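Local atomic coordinates of CRISPR-associated endonuclease Cas1 (Thermotoga maritima, PDB entry 4XTK), a protein that probably acts as a metal-dependent double-stranded DNA endonuclease in CRISPR adaptive immunity, as a Cas1 homodimer that can associate with a Cas2 homodimer. Residues E[104-109]-E[217-222]; E[111-116]-E[232-237]; E[213-218]-E[226-231]. All blocks are in the same frame, centred on the assembly; numbering follows the deposited sequence.

Interaction 1 (E[104-109]-E[217-222]); sequences EKRMLI and IGYLHE
This contact sets the loop of the predicted manganese site, in the Cas1 helical domain, against segment 104-109 of helix 103-127. Segment 217-222 is loop and holds His221, a manganese ligand by similarity. Arg106 and Ile109, one helical turn apart, both reach Tyr219 but touch different parts of it. Arg106 runs out straight from the helix, with CG anti to the backbone N (chi1 -178°). Its guanidinium turns side-on to the carbonyl of Tyr219, and two nitrogens grip the one oxygen. The Arg106 guanidinium and Tyr219 ring planes are 56° apart. The NE bond is the better one: NE lies 2.9 Å from Tyr219 O, in the carbonyl plane and on a lone pair, with an N-H...O angle of 161°. NH2 of Arg106 is 3.3 Å from Tyr219 O and comes from above the carbonyl plane. The same NH2 is 3.7 Å from Glu222 CA. Arg106 CG lies at the edge of the Tyr219 ring. Ile109 takes one face of that ring, and Leu316 of helix 301-316 packs nearby against both residues. The phenol OH is hydrogen-bonded to Gln96 O. Asp233 of helix 230-252 accepts hydrogen bonds from the backbone N of Tyr219 and Leu220. Ile109 CG2 touches the root of the ring, 3.7 Å from Tyr219 CG. Its CD1 sits over the ring centre in a CH-pi contact, 3.9 Å from the Tyr219 centroid.

Interaction 2 (E[111-116]-E[232-237]); sequences REIVSR and LDIAEL
Helices 103-127 and 230-252 run side by side in nearly the same direction here, with segment axes 8.8 Å apart at closest approach and 25° between them. In this part of the helical domain of Cas1, Ile113 packs as a knob into a hole of the other helix. It sits among Asp233, Ile234, Glu236 and Leu237. Its two branches do different work. CG2, anti to the backbone N, rests on the backbone of the other helix, 3.4 Å from Asp233 O. It also meets Leu237, 3.9 Å from CD1 of that residue. CD1 of Ile113 turns to the tip of Ile234, where the two CD1 atoms are 4.0 Å apart. Both isoleucines have CG1 beside the backbone N, and their side chains cross at about a right angle. The interface is buried and largely apolar. The Asp233 carboxylate is hydrogen-bonded to His221. Glu236, a manganese ligand by similarity, meets Ile113 CG2 through its CB. Its carboxylate leads away to a salt bridge with Arg159. One turn on from Ile113, the chain of Arg116 bends at chi2 and chi3 and crosses Leu237 at about a right angle. Arg116 CB and NE both touch Leu237 CD2, at 3.8 and 4.0 Å.

Interaction 3 (E[213-218]-E[226-231]); sequences LDPRIG and RRFSLN
The loop beside the predicted manganese site folds back here on the start of helix 230-252, close to the second subunit. Segment 213-218 supplies a tight turn, and segment 226-231 leads into the helix. Both backbone hydrogen bonds of the join end on one carbonyl. Pro215 O accepts from two successive backbone N-H groups. Ser229 N is 3.1 Å from Pro215 O, nearly along the C=O axis and with an N-H...O angle of 165°. Leu230 N, at the helix start, is 3.2 Å from Pro215 O and lies above the carbonyl plane, in a more bent bond. Ser229 is at the N-cap position, yet its side chain makes no capping bond. The turn is a type I beta turn from Asp214 to Ile217, with an Asx turn built into it. Asp214 OD1 accepts from Arg216 N at 2.8 Å, from above the carboxylate plane. Arg216 also grips this carboxylate in a salt bridge, side-on, NE to OD1 and NH2 to OD2, using both syn lone pairs. Its NH2 has a second partner, Asp214 OD2 of the second subunit, in a salt bridge that joins the two chains. Pro215 and Phe228 lie side by side, with Pro215 CB 3.8 Å from Phe228 CD1, near Leu205 of helix 188-208. Leu230 has CG anti to the backbone N (chi1 -173°) and puts CD2 against Leu213 CB and Asp214 O. Gly218 has no side chain, and Ser229 CB lies 3.4 Å from its N. Ser229 OG accepts from Arg226 NH1. A water donates to Arg216 O and to Arg226 O and accepts from Ser229 OG, at 2.7 Å.

Overall arrangement
Interactions 1 and 3 share the loop 213-222, overlapping at Ile217 and Gly218; interaction 2 lies on the helix that follows. Interactions 1 and 2 use successive parts of helix 103-127, with centres about 10 Å apart. Interactions 2 and 3 share helix 230-252. The centre of interaction 3 is about 11 Å from that of interaction 1 and about 13 Å from that of interaction 2. Asp233 OD1 is 2.5 Å from His221 ND1, a probable hydrogen bond. Asp233 probably orients the imidazole, as a second-shell residue of the predicted site. His221, Glu236 and Glu155 are the manganese ligands by similarity. His221 CE1 lies 3.4 Å from Glu236 OE2, and the side chains of Glu236 and Glu155 are about 4 Å apart.

Interaction 1 (E[104-109]-E[217-222])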
ATOM      1  N   GLU E 104      -2.227  -2.086  27.208  1.00 62.46           N
ATOM      2  CA  GLU E 104      -1.963  -3.434  27.697  1.00 66.79           C
ATOM      3  C   GLU E 104      -1.477  -4.336  26.568  1.00 65.12           C
ATOM      4  O   GLU E 104      -0.523  -5.103  26.726  1.00 59.88           O
ATOM      5  CB  GLU E 104      -3.219  -4.021  28.337  1.00 69.86           C
ATOM      6  CG  GLU E 104      -2.943  -4.970  29.487  1.00 82.16           C
ATOM      7  CD  GLU E 104      -3.991  -4.870  30.575  1.00 98.06           C
ATOM      8  OE1 GLU E 104      -5.074  -4.309  30.301  1.00103.88           O
ATOM      9  OE2 GLU E 104      -3.729  -5.347  31.699  1.00105.57           O
ATOM     10  N   LYS E 105      -2.144  -4.235  25.427  1.00 64.78           N
ATOM     11  CA  LYS E 105      -1.780  -5.026  24.264  1.00 58.70           C
ATOM     12  C   LYS E 105      -0.454  -4.561  23.682  1.00 50.65           C
ATOM     13  O   LYS E 105       0.363  -5.375  23.252  1.00 53.85           O
ATOM     14  CB  LYS E 105      -2.888  -4.962  23.211  1.00 53.90           C
ATOM     15  CG  LYS E 105      -4.167  -5.634  23.670  1.00 45.86           C
ATOM     16  CD  LYS E 105      -5.155  -5.820  22.531  1.00 54.01           C
ATOM     17  CE  LYS E 105      -6.362  -6.623  22.996  1.00 70.52           C
ATOM     18  NZ  LYS E 105      -7.579  -6.318  22.195  1.00 80.74           N
ATOM     19  N   ARG E 106      -0.241  -3.249  23.678  1.00 48.29           N
ATOM     20  CA  ARG E 106       1.006  -2.689  23.188  1.00 44.12           C
ATOM     21  C   ARG E 106       2.156  -3.116  24.084  1.00 49.45           C
ATOM     22  O   ARG E 106       3.233  -3.452  23.603  1.00 46.95           O
ATOM     23  CB  ARG E 106       0.934  -1.164  23.114  1.00 38.07           C
ATOM     24  CG  ARG E 106       2.198  -0.548  22.549  1.00 42.80           C
ATOM     25  CD  ARG E 106       2.150   0.964  22.539  1.00 47.51           C
ATOM     26  NE  ARG E 106       3.460   1.532  22.232  1.00 53.35           N
ATOM     27  CZ  ARG E 106       3.792   2.801  22.440  1.00 56.48           C
ATOM     28  NH1 ARG E 106       2.909   3.643  22.960  1.00 52.37           N
ATOM     29  NH2 ARG E 106       5.008   3.230  22.134  1.00 57.43           N
ATOM     30  N   MET E 107       1.913  -3.107  25.391  1.00 51.10           N
ATOM     31  CA  MET E 107       2.930  -3.488  26.358  1.00 54.32           C
ATOM     32  C   MET E 107       3.343  -4.933  26.157  1.00 56.10           C
ATOM     33  O   MET E 107       4.525  -5.267  26.200  1.00 62.56           O
ATOM     34  CB  MET E 107       2.430  -3.293  27.793  1.00 52.30           C
ATOM     35  CG  MET E 107       2.934  -2.034  28.489  1.00 56.80           C
ATOM     36  SD  MET E 107       4.730  -1.861  28.526  1.00115.78           S
ATOM     37  CE  MET E 107       5.225  -3.523  28.906  1.00 47.12           C
ATOM     38  N   LEU E 108       2.349  -5.782  25.939  1.00 49.65           N
ATOM     39  CA  LEU E 108       2.564  -7.205  25.723  1.00 47.27           C
ATOM     40  C   LEU E 108       3.502  -7.465  24.533  1.00 50.53           C
ATOM     41  O   LEU E 108       4.421  -8.278  24.622  1.00 50.58           O
ATOM     42  CB  LEU E 108       1.215  -7.886  25.506  1.00 45.70           C
ATOM     43  CG  LEU E 108       1.091  -9.366  25.826  1.00 61.42           C
ATOM     44  CD1 LEU E 108       1.686  -9.627  27.191  1.00 58.10           C
ATOM     45  CD2 LEU E 108      -0.383  -9.751  25.812  1.00 50.03           C
ATOM     46  N   ILE E 109       3.272  -6.756  23.430  1.00 42.87           N
ATOM     47  CA  ILE E 109       4.078  -6.917  22.226  1.00 41.56           C
ATOM     48  C   ILE E 109       5.471  -6.334  22.422  1.00 48.65           C
ATOM     49  O   ILE E 109       6.474  -6.954  22.059  1.00 51.07           O
ATOM     50  CB  ILE E 109       3.410  -6.247  21.006  1.00 44.57           C
ATOM     51  CG1 ILE E 109       2.049  -6.894  20.727  1.00 47.26           C
ATOM     52  CG2 ILE E 109       4.307  -6.335  19.771  1.00 34.79           C
ATOM     53  CD1 ILE E 109       1.229  -6.188  19.651  1.00 45.49           C
ATOM     54  N   ILE E 217       3.304   0.952  11.668  1.00 31.12           N
ATOM     55  CA  ILE E 217       2.929   0.901  13.072  1.00 38.96           C
ATOM     56  C   ILE E 217       3.848  -0.025  13.852  1.00 36.27           C
ATOM     57  O   ILE E 217       3.843  -1.227  13.632  1.00 31.29           O
ATOM     58  CB  ILE E 217       1.463   0.440  13.257  1.00 35.34           C
ATOM     59  CG1 ILE E 217       0.507   1.423  12.581  1.00 36.46           C
ATOM     60  CG2 ILE E 217       1.130   0.306  14.724  1.00 36.14           C
ATOM     61  CD1 ILE E 217      -0.940   1.009  12.663  1.00 45.29           C
ATOM     62  N   GLY E 218       4.642   0.548  14.754  1.00 37.29           N
ATOM     63  CA  GLY E 218       5.465  -0.217  15.676  1.00 39.23           C
ATOM     64  C   GLY E 218       4.934  -0.219  17.108  1.00 46.33           C
ATOM     65  O   GLY E 218       3.882   0.355  17.387  1.00 49.07           O
ATOM     66  N   TYR E 219       5.669  -0.854  18.019  1.00 37.71           N
ATOM     67  CA  TYR E 219       5.192  -1.087  19.380  1.00 34.07           C
ATOM     68  C   TYR E 219       6.197  -0.647  20.438  1.00 40.68           C
ATOM     69  O   TYR E 219       5.879   0.195  21.289  1.00 45.96           O
ATOM     70  CB  TYR E 219       4.807  -2.558  19.542  1.00 34.37           C
ATOM     71  CG  TYR E 219       3.653  -2.875  18.627  1.00 41.85           C
ATOM     72  CD1 TYR E 219       2.362  -2.473  18.952  1.00 37.36           C
ATOM     73  CD2 TYR E 219       3.860  -3.498  17.401  1.00 42.85           C
ATOM     74  CE1 TYR E 219       1.301  -2.718  18.103  1.00 37.69           C
ATOM     75  CE2 TYR E 219       2.805  -3.753  16.547  1.00 44.74           C
ATOM     76  CZ  TYR E 219       1.528  -3.360  16.903  1.00 41.90           C
ATOM     77  OH  TYR E 219       0.480  -3.608  16.055  1.00 43.06           O
ATOM     78  N   LEU E 220       7.387  -1.241  20.417  1.00 42.35           N
ATOM     79  CA  LEU E 220       8.474  -0.774  21.272  1.00 49.13           C
ATOM     80  C   LEU E 220       8.824   0.676  20.928  1.00 48.24           C
ATOM     81  O   LEU E 220       8.951   1.525  21.812  1.00 57.91           O
ATOM     82  CB  LEU E 220       9.707  -1.672  21.137  1.00 53.31           C
ATOM     83  CG  LEU E 220      10.847  -1.281  22.084  1.00 50.96           C
ATOM     84  CD1 LEU E 220      10.357  -1.283  23.526  1.00 45.75           C
ATOM     85  CD2 LEU E 220      12.091  -2.160  21.908  1.00 47.60           C
ATOM     86  N   HIS E 221       8.979   0.952  19.638  1.00 42.29           N
ATOM     87  CA  HIS E 221       9.141   2.321  19.165  1.00 44.74           C
ATOM     88  C   HIS E 221       7.791   3.016  19.085  1.00 52.98           C
ATOM     89  O   HIS E 221       6.784   2.405  18.725  1.00 61.50           O
ATOM     90  CB  HIS E 221       9.830   2.348  17.803  1.00 37.23           C
ATOM     91  CG  HIS E 221      11.234   1.841  17.834  1.00 42.42           C
ATOM     92  ND1 HIS E 221      11.542   0.504  17.954  1.00 37.69           N
ATOM     93  CD2 HIS E 221      12.424   2.496  17.795  1.00 45.12           C
ATOM     94  CE1 HIS E 221      12.855   0.351  17.969  1.00 31.30           C
ATOM     95  NE2 HIS E 221      13.409   1.550  17.880  1.00 41.02           N
ATOM     96  N   GLU E 222       7.774   4.296  19.431  1.00 48.05           N
ATOM     97  CA  GLU E 222       6.560   5.087  19.324  1.00 54.01           C
ATOM     98  C   GLU E 222       6.127   5.176  17.861  1.00 51.95           C
ATOM     99  O   GLU E 222       6.954   5.394  16.979  1.00 38.91           O
ATOM    100  CB  GLU E 222       6.784   6.485  19.910  1.00 58.74           C
ATOM    101  CG  GLU E 222       5.506   7.258  20.186  1.00 70.67           C
ATOM    102  CD  GLU E 222       5.758   8.724  20.507  1.00 92.44           C
ATOM    103  OE1 GLU E 222       5.501   9.575  19.631  1.00 97.36           O
ATOM    104  OE2 GLU E 222       6.210   9.024  21.632  1.00103.83           O
TER

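Interaction 2 (E[111-116]-E[232-237])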
ATOM      1  N   ARG E 111       7.017  -5.855  25.235  1.00 51.81           N
ATOM      2  CA  ARG E 111       7.711  -6.639  26.246  1.00 49.49           C
ATOM      3  C   ARG E 111       8.281  -7.912  25.630  1.00 54.91           C
ATOM      4  O   ARG E 111       9.281  -8.448  26.104  1.00 66.71           O
ATOM      5  CB  ARG E 111       6.767  -6.974  27.402  1.00 52.11           C
ATOM      6  CG  ARG E 111       7.457  -7.232  28.711  1.00 58.23           C
ATOM      7  CD  ARG E 111       6.456  -7.623  29.773  1.00 67.81           C
ATOM      8  NE  ARG E 111       5.752  -6.474  30.330  1.00 78.70           N
ATOM      9  CZ  ARG E 111       6.243  -5.710  31.299  1.00 83.00           C
ATOM     10  NH1 ARG E 111       7.445  -5.965  31.788  1.00 90.41           N
ATOM     11  NH2 ARG E 111       5.543  -4.687  31.770  1.00 81.38           N
ATOM     12  N   GLU E 112       7.638  -8.384  24.565  1.00 50.09           N
ATOM     13  CA  GLU E 112       8.115  -9.538  23.804  1.00 48.11           C
ATOM     14  C   GLU E 112       9.395  -9.199  23.045  1.00 48.71           C
ATOM     15  O   GLU E 112      10.354  -9.972  23.052  1.00 51.03           O
ATOM     16  CB  GLU E 112       7.036 -10.019  22.827  1.00 55.75           C
ATOM     17  CG  GLU E 112       7.501 -11.053  21.804  1.00 65.04           C
ATOM     18  CD  GLU E 112       7.793 -12.412  22.416  1.00 80.36           C
ATOM     19  OE1 GLU E 112       7.427 -12.636  23.590  1.00 87.62           O
ATOM     20  OE2 GLU E 112       8.384 -13.261  21.715  1.00 86.60           O
ATOM     21  N   ILE E 113       9.386  -8.043  22.387  1.00 41.23           N
ATOM     22  CA  ILE E 113      10.550  -7.535  21.672  1.00 39.77           C
ATOM     23  C   ILE E 113      11.754  -7.448  22.600  1.00 45.04           C
ATOM     24  O   ILE E 113      12.816  -7.997  22.319  1.00 56.76           O
ATOM     25  CB  ILE E 113      10.280  -6.141  21.077  1.00 39.76           C
ATOM     26  CG1 ILE E 113       9.083  -6.177  20.128  1.00 40.01           C
ATOM     27  CG2 ILE E 113      11.508  -5.616  20.356  1.00 39.54           C
ATOM     28  CD1 ILE E 113       9.350  -6.922  18.873  1.00 36.67           C
ATOM     29  N   VAL E 114      11.563  -6.763  23.718  1.00 44.75           N
ATOM     30  CA  VAL E 114      12.630  -6.529  24.677  1.00 43.83           C
ATOM     31  C   VAL E 114      13.159  -7.838  25.250  1.00 47.94           C
ATOM     32  O   VAL E 114      14.369  -8.041  25.334  1.00 49.15           O
ATOM     33  CB  VAL E 114      12.143  -5.615  25.824  1.00 43.74           C
ATOM     34  CG1 VAL E 114      13.177  -5.549  26.942  1.00 43.28           C
ATOM     35  CG2 VAL E 114      11.835  -4.229  25.285  1.00 40.85           C
ATOM     36  N   SER E 115      12.243  -8.724  25.629  1.00 48.24           N
ATOM     37  CA  SER E 115      12.603 -10.013  26.212  1.00 47.00           C
ATOM     38  C   SER E 115      13.531 -10.803  25.289  1.00 54.59           C
ATOM     39  O   SER E 115      14.565 -11.317  25.721  1.00 56.38           O
ATOM     40  CB  SER E 115      11.341 -10.826  26.515  1.00 46.83           C
ATOM     41  OG  SER E 115      11.657 -12.057  27.135  1.00 62.76           O
ATOM     42  N   ARG E 116      13.164 -10.882  24.014  1.00 54.34           N
ATOM     43  CA  ARG E 116      13.944 -11.641  23.045  1.00 53.49           C
ATOM     44  C   ARG E 116      15.254 -10.931  22.715  1.00 51.15           C
ATOM     45  O   ARG E 116      16.300 -11.572  22.609  1.00 50.28           O
ATOM     46  CB  ARG E 116      13.122 -11.885  21.777  1.00 60.16           C
ATOM     47  CG  ARG E 116      11.887 -12.766  21.990  1.00 68.66           C
ATOM     48  CD  ARG E 116      12.194 -14.243  21.739  1.00 80.92           C
ATOM     49  NE  ARG E 116      12.791 -14.456  20.422  1.00 90.07           N
ATOM     50  CZ  ARG E 116      14.041 -14.866  20.222  1.00 96.78           C
ATOM     51  NH1 ARG E 116      14.832 -15.121  21.257  1.00 99.34           N
ATOM     52  NH2 ARG E 116      14.502 -15.023  18.987  1.00 97.77           N
ATOM     53  N   LEU E 232      12.026  -1.346  12.814  1.00 27.25           N
ATOM     54  CA  LEU E 232      12.947  -1.030  13.899  1.00 37.98           C
ATOM     55  C   LEU E 232      12.748  -1.970  15.099  1.00 49.81           C
ATOM     56  O   LEU E 232      13.713  -2.464  15.678  1.00 57.53           O
ATOM     57  CB  LEU E 232      12.775   0.419  14.333  1.00 39.90           C
ATOM     58  CG  LEU E 232      12.975   1.484  13.256  1.00 38.67           C
ATOM     59  CD1 LEU E 232      12.860   2.871  13.883  1.00 40.68           C
ATOM     60  CD2 LEU E 232      14.318   1.311  12.543  1.00 38.36           C
ATOM     61  N   ASP E 233      11.492  -2.219  15.456  1.00 48.45           N
ATOM     62  CA  ASP E 233      11.160  -3.139  16.541  1.00 50.23           C
ATOM     63  C   ASP E 233      11.765  -4.533  16.331  1.00 51.83           C
ATOM     64  O   ASP E 233      12.490  -5.052  17.185  1.00 47.73           O
ATOM     65  CB  ASP E 233       9.641  -3.259  16.682  1.00 53.20           C
ATOM     66  CG  ASP E 233       9.037  -2.148  17.513  1.00 59.30           C
ATOM     67  OD1 ASP E 233       9.730  -1.142  17.779  1.00 69.21           O
ATOM     68  OD2 ASP E 233       7.856  -2.281  17.894  1.00 57.63           O
ATOM     69  N   ILE E 234      11.463  -5.133  15.185  1.00 40.79           N
ATOM     70  CA  ILE E 234      11.899  -6.494  14.898  1.00 37.77           C
ATOM     71  C   ILE E 234      13.429  -6.589  14.763  1.00 36.64           C
ATOM     72  O   ILE E 234      14.042  -7.544  15.248  1.00 37.33           O
ATOM     73  CB  ILE E 234      11.204  -7.025  13.618  1.00 42.71           C
ATOM     74  CG1 ILE E 234       9.688  -6.999  13.805  1.00 38.82           C
ATOM     75  CG2 ILE E 234      11.642  -8.444  13.297  1.00 32.81           C
ATOM     76  CD1 ILE E 234       9.202  -7.874  14.953  1.00 30.30           C
ATOM     77  N   ALA E 235      14.042  -5.585  14.138  1.00 35.02           N
ATOM     78  CA  ALA E 235      15.498  -5.548  13.975  1.00 40.92           C
ATOM     79  C   ALA E 235      16.255  -5.648  15.303  1.00 37.00           C
ATOM     80  O   ALA E 235      17.406  -6.082  15.331  1.00 44.67           O
ATOM     81  CB  ALA E 235      15.912  -4.282  13.244  1.00 41.32           C
ATOM     82  N   GLU E 236      15.615  -5.249  16.398  1.00 33.69           N
ATOM     83  CA  GLU E 236      16.261  -5.295  17.708  1.00 38.96           C
ATOM     84  C   GLU E 236      16.679  -6.715  18.085  1.00 34.96           C
ATOM     85  O   GLU E 236      17.637  -6.914  18.829  1.00 38.82           O
ATOM     86  CB  GLU E 236      15.340  -4.720  18.790  1.00 40.96           C
ATOM     87  CG  GLU E 236      14.928  -3.263  18.589  1.00 51.57           C
ATOM     88  CD  GLU E 236      16.043  -2.257  18.869  1.00 57.48           C
ATOM     89  OE1 GLU E 236      17.227  -2.651  18.914  1.00 66.71           O
ATOM     90  OE2 GLU E 236      15.726  -1.056  19.047  1.00 51.47           O
ATOM     91  N   LEU E 237      15.963  -7.698  17.556  1.00 34.87           N
ATOM     92  CA  LEU E 237      16.238  -9.091  17.868  1.00 36.05           C
ATOM     93  C   LEU E 237      17.472  -9.605  17.143  1.00 39.41           C
ATOM     94  O   LEU E 237      18.168 -10.495  17.632  1.00 40.34           O
ATOM     95  CB  LEU E 237      15.039  -9.968  17.502  1.00 38.97           C
ATOM     96  CG  LEU E 237      13.878 -10.093  18.491  1.00 51.75           C
ATOM     97  CD1 LEU E 237      13.131  -8.779  18.656  1.00 46.24           C
ATOM     98  CD2 LEU E 237      12.934 -11.201  18.048  1.00 55.39           C
TER

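Interaction 3 (E[213-218]-E[226-231])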
ATOM      1  N   LEU E 213       1.473  -7.627   7.467  1.00 37.37           N
ATOM      2  CA  LEU E 213       1.736  -6.551   8.422  1.00 32.06           C
ATOM      3  C   LEU E 213       1.960  -5.221   7.723  1.00 32.27           C
ATOM      4  O   LEU E 213       2.442  -5.179   6.596  1.00 38.67           O
ATOM      5  CB  LEU E 213       2.947  -6.886   9.291  1.00 30.95           C
ATOM      6  CG  LEU E 213       2.812  -8.070  10.253  1.00 35.17           C
ATOM      7  CD1 LEU E 213       4.183  -8.669  10.571  1.00 29.39           C
ATOM      8  CD2 LEU E 213       2.111  -7.628  11.531  1.00 31.01           C
ATOM      9  N   ASP E 214       1.585  -4.135   8.388  1.00 39.71           N
ATOM     10  CA  ASP E 214       1.979  -2.806   7.940  1.00 37.60           C
ATOM     11  C   ASP E 214       3.145  -2.299   8.785  1.00 41.80           C
ATOM     12  O   ASP E 214       3.069  -2.271  10.020  1.00 42.54           O
ATOM     13  CB  ASP E 214       0.814  -1.822   8.005  1.00 43.54           C
ATOM     14  CG  ASP E 214       1.138  -0.497   7.332  1.00 56.41           C
ATOM     15  OD1 ASP E 214       1.901   0.299   7.918  1.00 64.63           O
ATOM     16  OD2 ASP E 214       0.634  -0.251   6.216  1.00 57.23           O
ATOM     17  N   PRO E 215       4.232  -1.902   8.111  1.00 38.08           N
ATOM     18  CA  PRO E 215       5.499  -1.442   8.697  1.00 36.84           C
ATOM     19  C   PRO E 215       5.406  -0.085   9.398  1.00 36.93           C
ATOM     20  O   PRO E 215       6.312   0.259  10.156  1.00 41.69           O
ATOM     21  CB  PRO E 215       6.424  -1.357   7.484  1.00 35.88           C
ATOM     22  CG  PRO E 215       5.512  -1.046   6.359  1.00 36.00           C
ATOM     23  CD  PRO E 215       4.243  -1.795   6.642  1.00 33.14           C
ATOM     24  N   ARG E 216       4.340   0.672   9.148  1.00 37.68           N
ATOM     25  CA  ARG E 216       4.236   2.028   9.691  1.00 32.21           C
ATOM     26  C   ARG E 216       3.766   2.078  11.140  1.00 31.56           C
ATOM     27  O   ARG E 216       3.840   3.121  11.776  1.00 41.08           O
ATOM     28  CB  ARG E 216       3.314   2.876   8.822  1.00 31.29           C
ATOM     29  CG  ARG E 216       3.953   3.203   7.495  1.00 38.57           C
ATOM     30  CD  ARG E 216       2.965   3.739   6.498  1.00 38.37           C
ATOM     31  NE  ARG E 216       1.945   2.761   6.152  1.00 32.84           N
ATOM     32  CZ  ARG E 216       1.125   2.901   5.118  1.00 38.11           C
ATOM     33  NH1 ARG E 216       1.233   3.967   4.333  1.00 37.43           N
ATOM     34  NH2 ARG E 216       0.207   1.979   4.860  1.00 35.80           N
ATOM     35  N   ILE E 217       3.304   0.952  11.668  1.00 31.12           N
ATOM     36  CA  ILE E 217       2.929   0.901  13.072  1.00 38.96           C
ATOM     37  C   ILE E 217       3.848  -0.025  13.852  1.00 36.27           C
ATOM     38  O   ILE E 217       3.843  -1.227  13.632  1.00 31.29           O
ATOM     39  CB  ILE E 217       1.463   0.440  13.257  1.00 35.34           C
ATOM     40  CG1 ILE E 217       0.507   1.423  12.581  1.00 36.46           C
ATOM     41  CG2 ILE E 217       1.130   0.306  14.724  1.00 36.14           C
ATOM     42  CD1 ILE E 217      -0.940   1.009  12.663  1.00 45.29           C
ATOM     43  N   GLY E 218       4.642   0.548  14.754  1.00 37.29           N
ATOM     44  CA  GLY E 218       5.465  -0.217  15.676  1.00 39.23           C
ATOM     45  C   GLY E 218       4.934  -0.219  17.108  1.00 46.33           C
ATOM     46  O   GLY E 218       3.882   0.355  17.387  1.00 49.07           O
ATOM     47  N   ARG E 226       7.684   9.389  12.014  1.00 33.07           N
ATOM     48  CA  ARG E 226       8.701   8.566  11.385  1.00 39.10           C
ATOM     49  C   ARG E 226       8.072   7.664  10.316  1.00 41.57           C
ATOM     50  O   ARG E 226       6.925   7.233  10.460  1.00 41.90           O
ATOM     51  CB  ARG E 226       9.413   7.753  12.468  1.00 35.67           C
ATOM     52  CG  ARG E 226      10.215   6.586  12.011  1.00 32.25           C
ATOM     53  CD  ARG E 226      10.324   5.576  13.138  1.00 31.00           C
ATOM     54  NE  ARG E 226      10.859   6.137  14.370  1.00 40.75           N
ATOM     55  CZ  ARG E 226      10.428   5.811  15.583  1.00 50.43           C
ATOM     56  NH1 ARG E 226       9.446   4.934  15.726  1.00 63.68           N
ATOM     57  NH2 ARG E 226      10.981   6.362  16.651  1.00 43.88           N
ATOM     58  N   ARG E 227       8.807   7.396   9.240  1.00 33.81           N
ATOM     59  CA  ARG E 227       8.248   6.628   8.128  1.00 40.19           C
ATOM     60  C   ARG E 227       7.911   5.182   8.498  1.00 35.57           C
ATOM     61  O   ARG E 227       6.813   4.707   8.195  1.00 39.63           O
ATOM     62  CB  ARG E 227       9.198   6.645   6.926  1.00 48.25           C
ATOM     63  CG  ARG E 227       9.479   8.043   6.381  1.00 59.90           C
ATOM     64  CD  ARG E 227      10.269   8.009   5.073  1.00 67.32           C
ATOM     65  NE  ARG E 227      11.207   6.888   5.022  1.00 84.59           N
ATOM     66  CZ  ARG E 227      12.378   6.847   5.657  1.00 93.09           C
ATOM     67  NH1 ARG E 227      12.768   7.864   6.416  1.00 99.27           N
ATOM     68  NH2 ARG E 227      13.155   5.779   5.540  1.00 89.62           N
ATOM     69  N   PHE E 228       8.845   4.486   9.144  1.00 28.80           N
ATOM     70  CA  PHE E 228       8.635   3.078   9.491  1.00 31.61           C
ATOM     71  C   PHE E 228       9.123   2.790  10.905  1.00 32.51           C
ATOM     72  O   PHE E 228      10.182   3.256  11.302  1.00 39.18           O
ATOM     73  CB  PHE E 228       9.345   2.150   8.491  1.00 27.39           C
ATOM     74  CG  PHE E 228       9.010   2.436   7.048  1.00 33.85           C
ATOM     75  CD1 PHE E 228       7.762   2.100   6.529  1.00 37.06           C
ATOM     76  CD2 PHE E 228       9.939   3.039   6.209  1.00 30.58           C
ATOM     77  CE1 PHE E 228       7.443   2.361   5.197  1.00 30.34           C
ATOM     78  CE2 PHE E 228       9.625   3.304   4.881  1.00 35.86           C
ATOM     79  CZ  PHE E 228       8.371   2.963   4.376  1.00 31.27           C
ATOM     80  N   SER E 229       8.347   2.000  11.639  1.00 30.74           N
ATOM     81  CA  SER E 229       8.561   1.727  13.062  1.00 38.31           C
ATOM     82  C   SER E 229       8.737   0.234  13.318  1.00 42.80           C
ATOM     83  O   SER E 229       9.689  -0.189  13.983  1.00 44.44           O
ATOM     84  CB  SER E 229       7.405   2.273  13.912  1.00 43.71           C
ATOM     85  OG  SER E 229       7.450   3.686  13.986  1.00 40.95           O
ATOM     86  N   LEU E 230       7.747  -0.540  12.880  1.00 39.05           N
ATOM     87  CA  LEU E 230       7.744  -1.987  13.059  1.00 40.63           C
ATOM     88  C   LEU E 230       9.065  -2.664  12.656  1.00 34.47           C
ATOM     89  O   LEU E 230       9.506  -3.607  13.321  1.00 34.70           O
ATOM     90  CB  LEU E 230       6.582  -2.603  12.276  1.00 32.38           C
ATOM     91  CG  LEU E 230       6.403  -4.097  12.534  1.00 29.25           C
ATOM     92  CD1 LEU E 230       6.199  -4.349  14.016  1.00 30.51           C
ATOM     93  CD2 LEU E 230       5.265  -4.690  11.702  1.00 33.14           C
ATOM     94  N   ASN E 231       9.698  -2.200  11.582  1.00 34.59           N
ATOM     95  CA  ASN E 231      10.975  -2.787  11.166  1.00 35.39           C
ATOM     96  C   ASN E 231      12.060  -2.529  12.206  1.00 36.80           C
ATOM     97  O   ASN E 231      12.906  -3.391  12.459  1.00 37.79           O
ATOM     98  CB  ASN E 231      11.413  -2.249   9.805  1.00 32.31           C
ATOM     99  CG  ASN E 231      11.638  -0.764   9.826  1.00 38.66           C
ATOM    100  OD1 ASN E 231      10.908  -0.033  10.496  1.00 48.11           O
ATOM    101  ND2 ASN E 231      12.649  -0.302   9.100  1.00 30.79           N
TER
HETATM  102  O   HOH W   1       6.488   4.765  11.652  1.00 57.32           O